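Local coordinates for protein annexin B22 (Schistosoma mansoni, PDB 4MDU) that binds acidic phospholipid membranes in a calcium-dependent manner, aggregates liposomes when calcium is present, and takes part in worm reproduction and host-parasite interaction, at residues E254-F257 with K258-K262; L284-A287 with I288-S292. All coordinates share one frame; numbering follows the deposited sequence.

Contact 1 (E254-F257 with K258-K262); sequences EIYF and KMYGK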
ATOM      1  N   GLU B 254      10.101 -25.208  -0.752  1.00 26.84           N
ATOM      2  CA  GLU B 254      11.022 -26.089  -0.022  1.00 36.52           C
ATOM      3  C   GLU B 254      12.323 -26.287  -0.786  1.00 43.00           C
ATOM      4  O   GLU B 254      13.423 -26.123  -0.238  1.00 45.49           O
ATOM      5  CB  GLU B 254      10.393 -27.453   0.258  1.00 35.61           C
ATOM      6  CG  GLU B 254       9.115 -27.409   1.092  1.00 45.64           C
ATOM      7  CD  GLU B 254       9.374 -27.127   2.563  1.00 65.34           C
ATOM      8  OE1 GLU B 254       9.593 -28.093   3.331  1.00 70.65           O
ATOM      9  OE2 GLU B 254       9.353 -25.940   2.953  1.00 72.11           O
ATOM     10  N   ILE B 255      12.189 -26.639  -2.060  1.00 40.68           N
ATOM     11  CA  ILE B 255      13.344 -26.935  -2.898  1.00 41.14           C
ATOM     12  C   ILE B 255      14.212 -25.701  -3.064  1.00 41.63           C
ATOM     13  O   ILE B 255      15.449 -25.778  -3.068  1.00 43.77           O
ATOM     14  CB  ILE B 255      12.898 -27.470  -4.270  1.00 42.51           C
ATOM     15  CG1 ILE B 255      12.482 -28.927  -4.124  1.00 40.48           C
ATOM     16  CG2 ILE B 255      14.010 -27.359  -5.290  1.00 41.12           C
ATOM     17  CD1 ILE B 255      11.831 -29.498  -5.358  1.00 45.15           C
ATOM     18  N   TYR B 256      13.565 -24.552  -3.184  1.00 39.34           N
ATOM     19  CA  TYR B 256      14.313 -23.319  -3.328  1.00 41.98           C
ATOM     20  C   TYR B 256      15.221 -23.112  -2.114  1.00 45.39           C
ATOM     21  O   TYR B 256      16.376 -22.719  -2.254  1.00 47.17           O
ATOM     22  CB  TYR B 256      13.387 -22.119  -3.535  1.00 32.82           C
ATOM     23  CG  TYR B 256      14.148 -20.850  -3.821  1.00 33.04           C
ATOM     24  CD1 TYR B 256      14.486 -20.496  -5.120  1.00 32.43           C
ATOM     25  CD2 TYR B 256      14.551 -20.012  -2.784  1.00 34.59           C
ATOM     26  CE1 TYR B 256      15.193 -19.325  -5.383  1.00 39.85           C
ATOM     27  CE2 TYR B 256      15.256 -18.843  -3.036  1.00 37.71           C
ATOM     28  CZ  TYR B 256      15.575 -18.504  -4.332  1.00 41.95           C
ATOM     29  OH  TYR B 256      16.276 -17.346  -4.574  1.00 43.44           O
ATOM     30  N   PHE B 257      14.706 -23.398  -0.925  1.00 41.08           N
ATOM     31  CA  PHE B 257      15.485 -23.154   0.280  1.00 39.71           C
ATOM     32  C   PHE B 257      16.643 -24.134   0.454  1.00 47.08           C
ATOM     33  O   PHE B 257      17.736 -23.741   0.864  1.00 44.32           O
ATOM     34  CB  PHE B 257      14.609 -23.138   1.535  1.00 44.18           C
ATOM     35  CG  PHE B 257      15.397 -22.998   2.810  1.00 49.85           C
ATOM     36  CD1 PHE B 257      15.911 -21.768   3.188  1.00 47.88           C
ATOM     37  CD2 PHE B 257      15.655 -24.105   3.607  1.00 56.67           C
ATOM     38  CE1 PHE B 257      16.653 -21.639   4.348  1.00 56.03           C
ATOM     39  CE2 PHE B 257      16.395 -23.983   4.765  1.00 63.59           C
ATOM     40  CZ  PHE B 257      16.893 -22.745   5.138  1.00 62.60           C
ATOM     41  N   LYS B 258      16.414 -25.408   0.149  1.00 49.09           N
ATOM     42  CA  LYS B 258      17.488 -26.384   0.270  1.00 50.84           C
ATOM     43  C   LYS B 258      18.655 -26.016  -0.646  1.00 51.91           C
ATOM     44  O   LYS B 258      19.819 -26.176  -0.280  1.00 54.37           O
ATOM     45  CB  LYS B 258      16.978 -27.792  -0.026  1.00 53.04           C
ATOM     46  CG  LYS B 258      15.812 -28.208   0.860  1.00 56.99           C
ATOM     47  CD  LYS B 258      15.511 -29.696   0.718  1.00 67.89           C
ATOM     48  CE  LYS B 258      14.398 -30.150   1.664  1.00 70.82           C
ATOM     49  NZ  LYS B 258      14.192 -31.636   1.630  1.00 64.98           N
ATOM     50  N   MET B 259      18.338 -25.493  -1.826  1.00 52.15           N
ATOM     51  CA  MET B 259      19.358 -25.118  -2.802  1.00 55.27           C
ATOM     52  C   MET B 259      20.107 -23.822  -2.481  1.00 56.79           C
ATOM     53  O   MET B 259      21.320 -23.745  -2.653  1.00 66.06           O
ATOM     54  CB  MET B 259      18.747 -25.015  -4.204  1.00 57.08           C
ATOM     55  CG  MET B 259      18.273 -26.342  -4.777  1.00 58.35           C
ATOM     56  SD  MET B 259      17.244 -26.132  -6.243  1.00 74.07           S
ATOM     57  CE  MET B 259      18.352 -25.242  -7.325  1.00 52.71           C
ATOM     58  N   TYR B 260      19.401 -22.797  -2.026  1.00 44.66           N
ATOM     59  CA  TYR B 260      20.046 -21.492  -1.906  1.00 47.59           C
ATOM     60  C   TYR B 260      20.184 -20.949  -0.479  1.00 48.96           C
ATOM     61  O   TYR B 260      20.791 -19.899  -0.270  1.00 48.35           O
ATOM     62  CB  TYR B 260      19.352 -20.478  -2.820  1.00 48.91           C
ATOM     63  CG  TYR B 260      19.228 -20.975  -4.244  1.00 55.22           C
ATOM     64  CD1 TYR B 260      20.346 -21.075  -5.059  1.00 58.08           C
ATOM     65  CD2 TYR B 260      18.004 -21.361  -4.762  1.00 51.73           C
ATOM     66  CE1 TYR B 260      20.250 -21.533  -6.351  1.00 60.55           C
ATOM     67  CE2 TYR B 260      17.897 -21.819  -6.055  1.00 60.14           C
ATOM     68  CZ  TYR B 260      19.027 -21.906  -6.847  1.00 63.71           C
ATOM     69  OH  TYR B 260      18.932 -22.363  -8.139  1.00 63.73           O
ATOM     70  N   GLY B 261      19.624 -21.662   0.493  1.00 51.56           N
ATOM     71  CA  GLY B 261      19.711 -21.251   1.887  1.00 53.54           C
ATOM     72  C   GLY B 261      19.035 -19.930   2.210  1.00 53.57           C
ATOM     73  O   GLY B 261      19.414 -19.240   3.155  1.00 52.77           O
ATOM     74  N   LYS B 262      18.027 -19.582   1.424  1.00 53.83           N
ATOM     75  CA  LYS B 262      17.238 -18.376   1.643  1.00 54.25           C
ATOM     76  C   LYS B 262      15.803 -18.729   1.241  1.00 48.93           C
ATOM     77  O   LYS B 262      15.597 -19.374   0.209  1.00 42.28           O
ATOM     78  CB  LYS B 262      17.810 -17.230   0.794  1.00 54.55           C
ATOM     79  CG  LYS B 262      17.034 -15.912   0.836  1.00 53.69           C
ATOM     80  CD  LYS B 262      17.888 -14.762   0.289  1.00 53.40           C
ATOM     81  CE  LYS B 262      17.094 -13.459   0.189  1.00 55.03           C
ATOM     82  NZ  LYS B 262      17.970 -12.245   0.119  1.00 46.57           N
TER

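Contact 2 (L284-A287 with I288-S292); sequences LRYA and IDRPS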
ATOM      1  N   LEU B 284       2.100 -16.306  -2.957  1.00 23.51           N
ATOM      2  CA  LEU B 284       2.979 -17.319  -2.362  1.00 27.31           C
ATOM      3  C   LEU B 284       2.433 -17.774  -1.017  1.00 32.62           C
ATOM      4  O   LEU B 284       2.365 -18.982  -0.730  1.00 33.78           O
ATOM      5  CB  LEU B 284       4.403 -16.780  -2.184  1.00 25.62           C
ATOM      6  CG  LEU B 284       5.432 -17.771  -1.620  1.00 26.20           C
ATOM      7  CD1 LEU B 284       5.402 -19.098  -2.374  1.00 29.47           C
ATOM      8  CD2 LEU B 284       6.831 -17.148  -1.622  1.00 27.38           C
ATOM      9  N   ARG B 285       2.022 -16.799  -0.208  1.00 28.97           N
ATOM     10  CA  ARG B 285       1.552 -17.092   1.139  1.00 30.05           C
ATOM     11  C   ARG B 285       0.189 -17.756   1.089  1.00 30.14           C
ATOM     12  O   ARG B 285      -0.149 -18.553   1.963  1.00 24.95           O
ATOM     13  CB  ARG B 285       1.542 -15.826   2.004  1.00 25.57           C
ATOM     14  CG  ARG B 285       2.939 -15.262   2.299  1.00 24.37           C
ATOM     15  CD  ARG B 285       2.895 -14.108   3.351  1.00 29.85           C
ATOM     16  NE  ARG B 285       2.498 -14.595   4.674  1.00 30.15           N
ATOM     17  CZ  ARG B 285       2.037 -13.837   5.668  1.00 29.90           C
ATOM     18  NH1 ARG B 285       1.892 -12.518   5.522  1.00 23.23           N
ATOM     19  NH2 ARG B 285       1.701 -14.409   6.810  1.00 29.78           N
ATOM     20  N   TYR B 286      -0.588 -17.459   0.046  1.00 25.79           N
ATOM     21  CA  TYR B 286      -1.852 -18.160  -0.135  1.00 24.88           C
ATOM     22  C   TYR B 286      -1.583 -19.658  -0.233  1.00 24.42           C
ATOM     23  O   TYR B 286      -2.391 -20.499   0.193  1.00 24.29           O
ATOM     24  CB  TYR B 286      -2.574 -17.687  -1.401  1.00 30.05           C
ATOM     25  CG  TYR B 286      -3.962 -18.272  -1.496  1.00 25.92           C
ATOM     26  CD1 TYR B 286      -4.239 -19.355  -2.322  1.00 20.06           C
ATOM     27  CD2 TYR B 286      -4.986 -17.764  -0.721  1.00 26.34           C
ATOM     28  CE1 TYR B 286      -5.528 -19.897  -2.383  1.00 26.70           C
ATOM     29  CE2 TYR B 286      -6.262 -18.292  -0.772  1.00 25.90           C
ATOM     30  CZ  TYR B 286      -6.536 -19.349  -1.592  1.00 31.26           C
ATOM     31  OH  TYR B 286      -7.827 -19.847  -1.601  1.00 27.71           O
ATOM     32  N   ALA B 287      -0.440 -19.981  -0.819  1.00 25.13           N
ATOM     33  CA  ALA B 287      -0.034 -21.364  -0.937  1.00 25.06           C
ATOM     34  C   ALA B 287       0.613 -21.885   0.347  1.00 28.16           C
ATOM     35  O   ALA B 287       0.178 -22.896   0.876  1.00 29.21           O
ATOM     36  CB  ALA B 287       0.895 -21.549  -2.120  1.00 21.43           C
ATOM     37  N   ILE B 288       1.639 -21.202   0.849  1.00 25.99           N
ATOM     38  CA  ILE B 288       2.490 -21.813   1.882  1.00 34.02           C
ATOM     39  C   ILE B 288       2.244 -21.330   3.325  1.00 36.77           C
ATOM     40  O   ILE B 288       2.824 -21.866   4.268  1.00 35.87           O
ATOM     41  CB  ILE B 288       3.979 -21.643   1.560  1.00 29.92           C
ATOM     42  CG1 ILE B 288       4.395 -20.184   1.756  1.00 28.93           C
ATOM     43  CG2 ILE B 288       4.275 -22.092   0.132  1.00 29.41           C
ATOM     44  CD1 ILE B 288       5.908 -19.979   1.833  1.00 28.29           C
ATOM     45  N   ASP B 289       1.372 -20.346   3.505  1.00 31.59           N
ATOM     46  CA  ASP B 289       1.170 -19.775   4.836  1.00 26.61           C
ATOM     47  C   ASP B 289      -0.218 -19.146   4.937  1.00 32.06           C
ATOM     48  O   ASP B 289      -0.387 -18.057   5.487  1.00 26.96           O
ATOM     49  CB  ASP B 289       2.270 -18.742   5.111  1.00 26.72           C
ATOM     50  CG  ASP B 289       2.300 -18.262   6.576  1.00 34.90           C
ATOM     51  OD1 ASP B 289       1.836 -19.002   7.474  1.00 32.08           O
ATOM     52  OD2 ASP B 289       2.803 -17.140   6.816  1.00 33.68           O
ATOM     53  N   ARG B 290      -1.214 -19.848   4.405  1.00 39.01           N
ATOM     54  CA  ARG B 290      -2.518 -19.234   4.181  1.00 31.51           C
ATOM     55  C   ARG B 290      -3.246 -18.785   5.444  1.00 29.36           C
ATOM     56  O   ARG B 290      -3.746 -17.659   5.492  1.00 30.51           O
ATOM     57  CB  ARG B 290      -3.436 -20.134   3.347  1.00 32.32           C
ATOM     58  CG  ARG B 290      -4.593 -19.331   2.728  1.00 29.48           C
ATOM     59  CD  ARG B 290      -5.699 -20.214   2.221  1.00 26.04           C
ATOM     60  NE  ARG B 290      -5.214 -21.089   1.174  1.00 21.46           N
ATOM     61  CZ  ARG B 290      -5.921 -22.083   0.661  1.00 28.70           C
ATOM     62  NH1 ARG B 290      -7.151 -22.320   1.104  1.00 28.80           N
ATOM     63  NH2 ARG B 290      -5.396 -22.840  -0.295  1.00 28.25           N
ATOM     64  N   PRO B 291      -3.344 -19.666   6.462  1.00 25.67           N
ATOM     65  CA  PRO B 291      -4.087 -19.219   7.651  1.00 25.27           C
ATOM     66  C   PRO B 291      -3.569 -17.904   8.212  1.00 29.73           C
ATOM     67  O   PRO B 291      -4.382 -17.038   8.545  1.00 32.71           O
ATOM     68  CB  PRO B 291      -3.881 -20.367   8.642  1.00 22.42           C
ATOM     69  CG  PRO B 291      -3.835 -21.588   7.727  1.00 26.35           C
ATOM     70  CD  PRO B 291      -3.023 -21.106   6.530  1.00 22.63           C
ATOM     71  N   SER B 292      -2.248 -17.749   8.300  1.00 23.87           N
ATOM     72  CA  SER B 292      -1.663 -16.523   8.823  1.00 21.06           C
ATOM     73  C   SER B 292      -1.935 -15.345   7.911  1.00 27.14           C
ATOM     74  O   SER B 292      -2.282 -14.270   8.380  1.00 29.79           O
ATOM     75  CB  SER B 292      -0.151 -16.662   9.004  1.00 25.75           C
ATOM     76  OG  SER B 292       0.146 -17.656   9.949  1.00 30.54           O
TER
HETATM   77  O   HOH W   1      -0.748 -22.701   3.757  1.00 29.19           O

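Contact 1 (E254-F257 with K258-K262)
Glu-254 to Phe-257 and Lys-258 to Tyr-260 form the last turns of helix 246-260, tied by four successive i to i+4 backbone bonds. They run from Lys-258 N to Glu-254 O (3.1 Å) down to Gly-261 N to Phe-257 O (2.8 Å), the shortest of the set. Gly-261 then takes positive phi (63°) and turns the chain out of the helix. Among the side chains, Tyr-256 and Tyr-260 cross at about a right angle. CD2 of Tyr-260 sits over one face of the Tyr-256 ring, off centre, 3.5 Å from CE1 of Tyr-256, with the two ring planes inclined at 51°. The edge of the Tyr-256 ring meets the backbone of the departing chain, CD2 of Tyr-256 lying 3.2 Å from Lys-262 O. One residue earlier in each turn, Ile-255 and Met-259 run side by side: CG2 of Ile-255, placed anti to the backbone N, touches SD of Met-259 at 3.6 Å. Phe-257 CD1 packs against Lys-262 N. Tyr-223 of helix 212-224 stacks on Tyr-260, and Ile-255 rests on Ala-215 of the same helix. This is a glycine-terminated helix C-terminus with an i/i+4 aromatic pair, within the all-helical third annexin repeat.

Contact 2 (L284-A287 with I288-S292)
Arg-285 and Asp-289 form the salt bridge of this helix-to-helix turn, their side chains running alongside each other in the same direction. NH2 of Arg-285 donates to OD2 of Asp-289 at 2.9 Å, and NE adds a weak bond to the same oxygen. The carboxylate thus meets the edge of the guanidinium, but NH2 reaches OD2 from well above the carboxylate plane. A bend at chi3 (67°) turns the arginine head toward Asp-289; its NH2 also bridges to Glu-296.

Tyr-286 and Arg-290 form a flat cation-pi stack. The guanidinium lies over one ring face with the planes only 8° apart, and Arg-290 CZ is 4.0 Å from the centroid of the Tyr-286 ring. NE of Arg-290 simultaneously makes an almost straight bond (3.0 Å, 176°) to Tyr-286 O; NE lies in the plane of the carbonyl, and the oxygen in that of the guanidinium. Beyond the stack, Arg-290 NH1 pairs with Asp-323 and His-17 O, while Tyr-286 OH bonds to Arg-319.

Backbone bonds close helix 274-288: Ile-288 N to Leu-284 O, and Asp-289 N to Arg-285 O. A water bridges onward, donating to Ala-287 O and accepting at 3.0 Å from Arg-290 N, in the first turn of helix 290-301.

Apolar contact is looser. CG2 of Ile-288 lies 4.1 Å from both Leu-284 CD1 and Ala-287 CB, and Leu-284 and Ala-287 also pack on Leu-249 of helix 246-260.

Tyr-286 therefore lends both its ring face and its carbonyl to Arg-290. Together these grips probably fix the rotation of the guanidinium of buried Arg-290, and its charge is probably balanced mainly by Asp-323.

How the contacts relate
Both contacts lie at the C-terminal end of a helix, but contact 1 is a surface contact whereas contact 2 is partly buried and closer to the centre of the chain. Their centres are about 18 Å apart and they do not touch. They are nevertheless joined through helix 246-260: its end carries contact 1, and its earlier residues Pro-246, Leu-249 and Tyr-250 receive side chains of contact 2. Contact 1 stays within the third repeat and relies on aromatic and apolar side chains beside helix 212-224. Contact 2 spans the junction between the predicted third and fourth repeats, where ion pairs, a cation-pi stack and a bridging water accompany the change of helix.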